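Member of s1p family of ribosomal proteins (Pyrococcus furiosus, PDB 5YH1) binds manganese through its DHH domain and probably acts as an exonuclease of the RecJ-like DHH family. Local coordinates at residues 303-317 with 340-354. Residues are numbered along the deposited sequence; the frame is centred on the assembly and turned at random.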
loop_
_atom_site.group_PDB
_atom_site.type_symbol
_atom_site.label_atom_id
_atom_site.label_comp_id
_atom_site.label_asym_id
_atom_site.label_seq_id
_atom_site.Cartn_x
_atom_site.Cartn_y
_atom_site.Cartn_z
ATOM N N LYS A 303 -10.251 13.411 20.174
ATOM C CA LYS A 303 -10.787 12.967 18.880
ATOM C C LYS A 303 -12.144 12.302 19.027
ATOM O O LYS A 303 -13.060 12.578 18.261
ATOM C CB LYS A 303 -9.859 11.975 18.198
ATOM C CG LYS A 303 -8.600 12.579 17.625
ATOM C CD LYS A 303 -7.799 11.494 16.930
ATOM C CE LYS A 303 -6.449 12.015 16.500
ATOM N NZ LYS A 303 -5.745 11.055 15.606
ATOM N N GLN A 304 -12.275 11.418 20.011
ATOM C CA GLN A 304 -13.549 10.729 20.220
ATOM C C GLN A 304 -14.667 11.704 20.586
ATOM O O GLN A 304 -15.764 11.612 20.048
ATOM C CB GLN A 304 -13.408 9.627 21.270
ATOM C CG GLN A 304 -12.531 8.474 20.804
ATOM C CD GLN A 304 -12.493 7.314 21.784
ATOM O OE1 GLN A 304 -13.300 7.242 22.696
ATOM N NE2 GLN A 304 -11.553 6.400 21.592
ATOM N N GLU A 305 -14.387 12.644 21.488
ATOM C CA GLU A 305 -15.386 13.640 21.886
ATOM C C GLU A 305 -15.806 14.539 20.733
ATOM O O GLU A 305 -16.989 14.834 20.573
ATOM C CB GLU A 305 -14.859 14.509 23.030
ATOM C CG GLU A 305 -14.793 13.759 24.340
ATOM C CD GLU A 305 -14.122 14.545 25.448
ATOM O OE1 GLU A 305 -13.385 15.520 25.168
ATOM O OE2 GLU A 305 -14.334 14.167 26.613
ATOM N N LYS A 306 -14.829 14.973 19.944
ATOM C CA LYS A 306 -15.082 15.821 18.774
ATOM C C LYS A 306 -15.971 15.101 17.773
ATOM O O LYS A 306 -16.967 15.651 17.313
ATOM C CB LYS A 306 -13.770 16.186 18.064
ATOM C CG LYS A 306 -13.482 17.670 17.970
ATOM C CD LYS A 306 -12.694 18.157 19.183
ATOM N N VAL A 307 -15.597 13.874 17.421
ATOM C CA VAL A 307 -16.342 13.135 16.397
ATOM C C VAL A 307 -17.747 12.814 16.922
ATOM O O VAL A 307 -18.735 12.983 16.218
ATOM C CB VAL A 307 -15.572 11.880 15.891
ATOM C CG1 VAL A 307 -15.541 10.775 16.938
ATOM C CG2 VAL A 307 -16.192 11.344 14.612
ATOM N N LEU A 308 -17.849 12.423 18.182
ATOM C CA LEU A 308 -19.152 12.137 18.768
ATOM C C LEU A 308 -20.071 13.361 18.744
ATOM O O LEU A 308 -21.226 13.267 18.322
ATOM C CB LEU A 308 -18.990 11.622 20.198
ATOM C CG LEU A 308 -20.254 11.090 20.863
ATOM C CD1 LEU A 308 -20.884 9.963 20.047
ATOM C CD2 LEU A 308 -19.922 10.624 22.269
ATOM N N LYS A 309 -19.550 14.510 19.165
ATOM C CA LYS A 309 -20.323 15.750 19.139
ATOM C C LYS A 309 -20.857 16.104 17.747
ATOM O O LYS A 309 -21.994 16.554 17.607
ATOM C CB LYS A 309 -19.489 16.909 19.672
ATOM C CG LYS A 309 -20.301 18.170 19.883
ATOM C CD LYS A 309 -19.446 19.307 20.401
ATOM C CE LYS A 309 -20.268 20.582 20.490
ATOM N NZ LYS A 309 -19.437 21.708 20.996
ATOM N N ALA A 310 -20.046 15.886 16.719
ATOM C CA ALA A 310 -20.435 16.210 15.345
ATOM C C ALA A 310 -21.409 15.199 14.730
ATOM O O ALA A 310 -22.245 15.574 13.898
ATOM C CB ALA A 310 -19.196 16.335 14.470
ATOM N N VAL A 311 -21.299 13.927 15.127
ATOM C CA VAL A 311 -22.061 12.839 14.498
ATOM C C VAL A 311 -23.414 12.569 15.170
ATOM O O VAL A 311 -24.400 12.231 14.506
ATOM C CB VAL A 311 -21.224 11.534 14.466
ATOM C CG1 VAL A 311 -22.037 10.371 13.922
ATOM C CG2 VAL A 311 -19.983 11.730 13.606
ATOM N N LEU A 312 -23.453 12.729 16.485
ATOM C CA LEU A 312 -24.644 12.437 17.299
ATOM C C LEU A 312 -25.941 13.082 16.816
ATOM O O LEU A 312 -26.977 12.435 16.826
ATOM C CB LEU A 312 -24.380 12.845 18.748
ATOM C CG LEU A 312 -25.137 12.162 19.861
ATOM C CD1 LEU A 312 -25.051 10.641 19.743
ATOM C CD2 LEU A 312 -24.553 12.653 21.183
ATOM N N PRO A 313 -25.898 14.354 16.375
ATOM C CA PRO A 313 -27.127 14.950 15.834
ATOM C C PRO A 313 -27.724 14.221 14.630
ATOM O O PRO A 313 -28.887 14.434 14.307
ATOM C CB PRO A 313 -26.677 16.356 15.419
ATOM C CG PRO A 313 -25.557 16.660 16.327
ATOM C CD PRO A 313 -24.822 15.352 16.477
ATOM N N HIS A 314 -26.942 13.375 13.968
ATOM C CA HIS A 314 -27.435 12.617 12.819
ATOM C C HIS A 314 -27.876 11.205 13.168
ATOM O O HIS A 314 -28.339 10.477 12.308
ATOM C CB HIS A 314 -26.350 12.590 11.745
ATOM C CG HIS A 314 -25.936 13.959 11.321
ATOM N ND1 HIS A 314 -24.717 14.504 11.658
ATOM C CD2 HIS A 314 -26.612 14.924 10.656
ATOM C CE1 HIS A 314 -24.650 15.735 11.187
ATOM N NE2 HIS A 314 -25.785 16.014 10.571
ATOM N N VAL A 315 -27.755 10.814 14.429
ATOM C CA VAL A 315 -28.210 9.486 14.842
ATOM C C VAL A 315 -29.714 9.549 15.088
ATOM O O VAL A 315 -30.158 10.347 15.885
ATOM C CB VAL A 315 -27.489 9.017 16.123
ATOM C CG1 VAL A 315 -27.964 7.630 16.541
ATOM C CG2 VAL A 315 -25.985 9.022 15.912
ATOM N N LYS A 316 -30.486 8.736 14.376
ATOM C CA LYS A 316 -31.906 8.549 14.668
ATOM C C LYS A 316 -32.044 7.474 15.739
ATOM O O LYS A 316 -31.496 6.386 15.591
ATOM C CB LYS A 316 -32.676 8.076 13.440
ATOM C CG LYS A 316 -32.887 9.125 12.366
ATOM C CD LYS A 316 -34.140 8.801 11.552
ATOM C CE LYS A 316 -34.395 9.814 10.439
ATOM N NZ LYS A 316 -35.729 9.603 9.793
ATOM N N SER A 317 -32.783 7.788 16.803
ATOM C CA SER A 317 -33.045 6.853 17.904
ATOM C C SER A 317 -34.544 6.768 18.136
ATOM O O SER A 317 -35.170 7.769 18.469
ATOM C CB SER A 317 -32.351 7.321 19.186
ATOM O OG SER A 317 -32.460 6.353 20.218
ATOM N N TYR A 340 -9.329 8.186 11.801
ATOM C CA TYR A 340 -9.698 7.676 13.105
ATOM C C TYR A 340 -10.890 8.500 13.600
ATOM O O TYR A 340 -10.839 9.718 13.562
ATOM C CB TYR A 340 -8.539 7.795 14.084
ATOM C CG TYR A 340 -8.878 7.313 15.469
ATOM C CD1 TYR A 340 -9.440 8.174 16.399
ATOM C CD2 TYR A 340 -8.655 5.989 15.844
ATOM C CE1 TYR A 340 -9.763 7.741 17.670
ATOM C CE2 TYR A 340 -8.971 5.546 17.117
ATOM C CZ TYR A 340 -9.530 6.429 18.027
ATOM O OH TYR A 340 -9.860 6.012 19.298
ATOM N N PRO A 341 -11.958 7.847 14.079
ATOM C CA PRO A 341 -12.161 6.415 14.239
ATOM C C PRO A 341 -12.799 5.741 13.022
ATOM O O PRO A 341 -13.655 6.324 12.383
ATOM C CB PRO A 341 -13.110 6.342 15.437
ATOM C CG PRO A 341 -13.935 7.578 15.313
ATOM C CD PRO A 341 -13.009 8.625 14.767
ATOM N N SER A 342 -12.385 4.510 12.733
ATOM C CA SER A 342 -13.038 3.673 11.718
ATOM C C SER A 342 -14.545 3.511 12.013
ATOM O O SER A 342 -14.989 3.743 13.139
ATOM C CB SER A 342 -12.375 2.294 11.673
ATOM O OG SER A 342 -12.683 1.521 12.841
ATOM N N PRO A 343 -15.334 3.110 11.003
ATOM C CA PRO A 343 -16.768 2.858 11.216
ATOM C C PRO A 343 -17.063 1.909 12.379
ATOM O O PRO A 343 -17.969 2.170 13.170
ATOM C CB PRO A 343 -17.210 2.246 9.892
ATOM C CG PRO A 343 -16.297 2.868 8.883
ATOM C CD PRO A 343 -14.966 3.002 9.576
ATOM N N GLY A 344 -16.295 0.832 12.497
ATOM C CA GLY A 344 -16.470 -0.095 13.606
ATOM C C GLY A 344 -16.292 0.570 14.959
ATOM O O GLY A 344 -17.117 0.407 15.855
ATOM N N LYS A 345 -15.208 1.325 15.099
ATOM C CA LYS A 345 -14.896 2.026 16.341
ATOM C C LYS A 345 -15.904 3.141 16.614
ATOM O O LYS A 345 -16.320 3.342 17.754
ATOM C CB LYS A 345 -13.479 2.602 16.266
ATOM C CG LYS A 345 -13.030 3.405 17.480
ATOM C CD LYS A 345 -12.847 2.513 18.693
ATOM C CE LYS A 345 -12.651 3.343 19.941
ATOM N NZ LYS A 345 -12.444 2.488 21.138
ATOM N N LEU A 346 -16.278 3.871 15.570
ATOM C CA LEU A 346 -17.277 4.930 15.681
ATOM C C LEU A 346 -18.611 4.397 16.182
ATOM O O LEU A 346 -19.234 5.007 17.046
ATOM C CB LEU A 346 -17.486 5.634 14.336
ATOM C CG LEU A 346 -18.536 6.750 14.299
ATOM C CD1 LEU A 346 -18.242 7.828 15.342
ATOM C CD2 LEU A 346 -18.590 7.365 12.916
ATOM N N SER A 347 -19.063 3.280 15.617
ATOM C CA SER A 347 -20.314 2.661 16.052
ATOM C C SER A 347 -20.260 2.302 17.536
ATOM O O SER A 347 -21.250 2.441 18.242
ATOM C CB SER A 347 -20.633 1.413 15.225
ATOM O OG SER A 347 -19.739 0.359 15.550
ATOM N N GLY A 348 -19.094 1.862 18.001
ATOM C CA GLY A 348 -18.889 1.555 19.412
ATOM C C GLY A 348 -18.988 2.783 20.304
ATOM O O GLY A 348 -19.548 2.722 21.401
ATOM N N ILE A 349 -18.441 3.897 19.826
ATOM C CA ILE A 349 -18.453 5.155 20.575
ATOM C C ILE A 349 -19.880 5.682 20.684
ATOM O O ILE A 349 -20.280 6.172 21.736
ATOM C CB ILE A 349 -17.548 6.208 19.897
ATOM C CG1 ILE A 349 -16.077 5.842 20.083
ATOM C CG2 ILE A 349 -17.808 7.608 20.435
ATOM C CD1 ILE A 349 -15.172 6.525 19.074
ATOM N N ILE A 350 -20.638 5.592 19.594
ATOM C CA ILE A 350 -22.042 6.000 19.599
ATOM C C ILE A 350 -22.846 5.068 20.506
ATOM O O ILE A 350 -23.645 5.521 21.343
ATOM C CB ILE A 350 -22.621 6.022 18.175
ATOM C CG1 ILE A 350 -21.974 7.161 17.365
ATOM C CG2 ILE A 350 -24.137 6.197 18.197
ATOM C CD1 ILE A 350 -22.088 6.996 15.859
ATOM N N HIS A 351 -22.616 3.767 20.351
ATOM C CA HIS A 351 -23.325 2.773 21.144
ATOM C C HIS A 351 -23.074 2.977 22.645
ATOM O O HIS A 351 -24.022 2.976 23.434
ATOM C CB HIS A 351 -22.915 1.366 20.716
ATOM C CG HIS A 351 -23.773 0.287 21.284
ATOM N ND1 HIS A 351 -25.127 0.208 21.037
ATOM C CD2 HIS A 351 -23.468 -0.779 22.059
ATOM C CE1 HIS A 351 -25.620 -0.859 21.638
ATOM N NE2 HIS A 351 -24.633 -1.475 22.266
ATOM N N ASP A 352 -21.808 3.164 23.019
ATOM C CA ASP A 352 -21.435 3.432 24.416
ATOM C C ASP A 352 -22.146 4.646 24.970
ATOM O O ASP A 352 -22.559 4.647 26.126
ATOM C CB ASP A 352 -19.929 3.653 24.565
ATOM C CG ASP A 352 -19.135 2.387 24.391
ATOM O OD1 ASP A 352 -19.724 1.285 24.427
ATOM O OD2 ASP A 352 -17.908 2.493 24.189
ATOM N N HIS A 353 -22.286 5.679 24.149
ATOM C CA HIS A 353 -22.961 6.897 24.583
ATOM C C HIS A 353 -24.408 6.598 24.943
ATOM O O HIS A 353 -24.910 7.084 25.957
ATOM C CB HIS A 353 -22.891 7.967 23.502
ATOM C CG HIS A 353 -23.751 9.156 23.773
ATOM N ND1 HIS A 353 -23.317 10.234 24.513
ATOM C CD2 HIS A 353 -25.021 9.439 23.400
ATOM C CE1 HIS A 353 -24.283 11.133 24.584
ATOM N NE2 HIS A 353 -25.330 10.670 23.926
ATOM N N PHE A 354 -25.071 5.786 24.121
ATOM C CA PHE A 354 -26.457 5.429 24.378
ATOM C C PHE A 354 -26.574 4.521 25.610
ATOM O O PHE A 354 -27.545 4.624 26.358
ATOM C CB PHE A 354 -27.131 4.844 23.126
ATOM C CG PHE A 354 -27.603 5.898 22.163
ATOM C CD1 PHE A 354 -26.766 6.381 21.166
ATOM C CD2 PHE A 354 -28.868 6.440 22.281
ATOM C CE1 PHE A 354 -27.188 7.379 20.296
ATOM C CE2 PHE A 354 -29.300 7.436 21.417
ATOM C CZ PHE A 354 -28.458 7.907 20.418
#
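Q304 donates from NE2 to the hydroxyl oxygen of Y340, with NE2 and OH 2.9 Å apart and the N-H...O angle 159°. The hydroxyl lies close to the plane of the amide, and the amide reaches the ring at its edge, the two planes turned modestly apart. CG of Q304 stands anti to the carbonyl carbon (chi1 -68°) and the chain is extended beyond it, which carries the amide out to Y340 past I349, whose CD1 rests 3.7 Å from CG of Q304. E258, on helix 250-267, also accepts from Q304 NE2 and forms a salt bridge with K345, so the amide joins three parts of the chain. With an alanine here, the Y340 hydroxyl would probably lose its amide donor and CD1 of I349 the CG methylene it rests on.

Apolar side chains fill the rest of the crossing, where helices 303-311 and 343-354 meet at -76° with their axes 10.4 Å apart. V307 turns both methyls to this interface: CG1 lies against CG of P341, whose preceding peptide bond is cis, while CG2 faces L346. Further along, CD1 of L308 rests against both I349 CG2 and I350 CG1, and V311 CG1 packs 3.9 Å from I350 CD1. The short, beta-branched side chains of V307 and V311 suit their places by keeping these methyls close to the helix backbone.

The C-terminal end of helix 286-311 and helix 343-358 pack beside the mixed sheet, one of whose outermost strands, 316-319, follows the first helix after a short 3-10 turn.

Beyond the crossing, H353 and F354 meet the residues that follow helix 286-311. L312 lays CD2 over one face of the H353 imidazole, a CH-pi contact 3.8 Å from the ring centroid. Its other methyl, CD1, joins V315 CG1 at CE1 of F354. S317 OG lies 3.5 Å from F354 CE2 while hydrogen-bonding to N327 and R325 of the neighbouring strand.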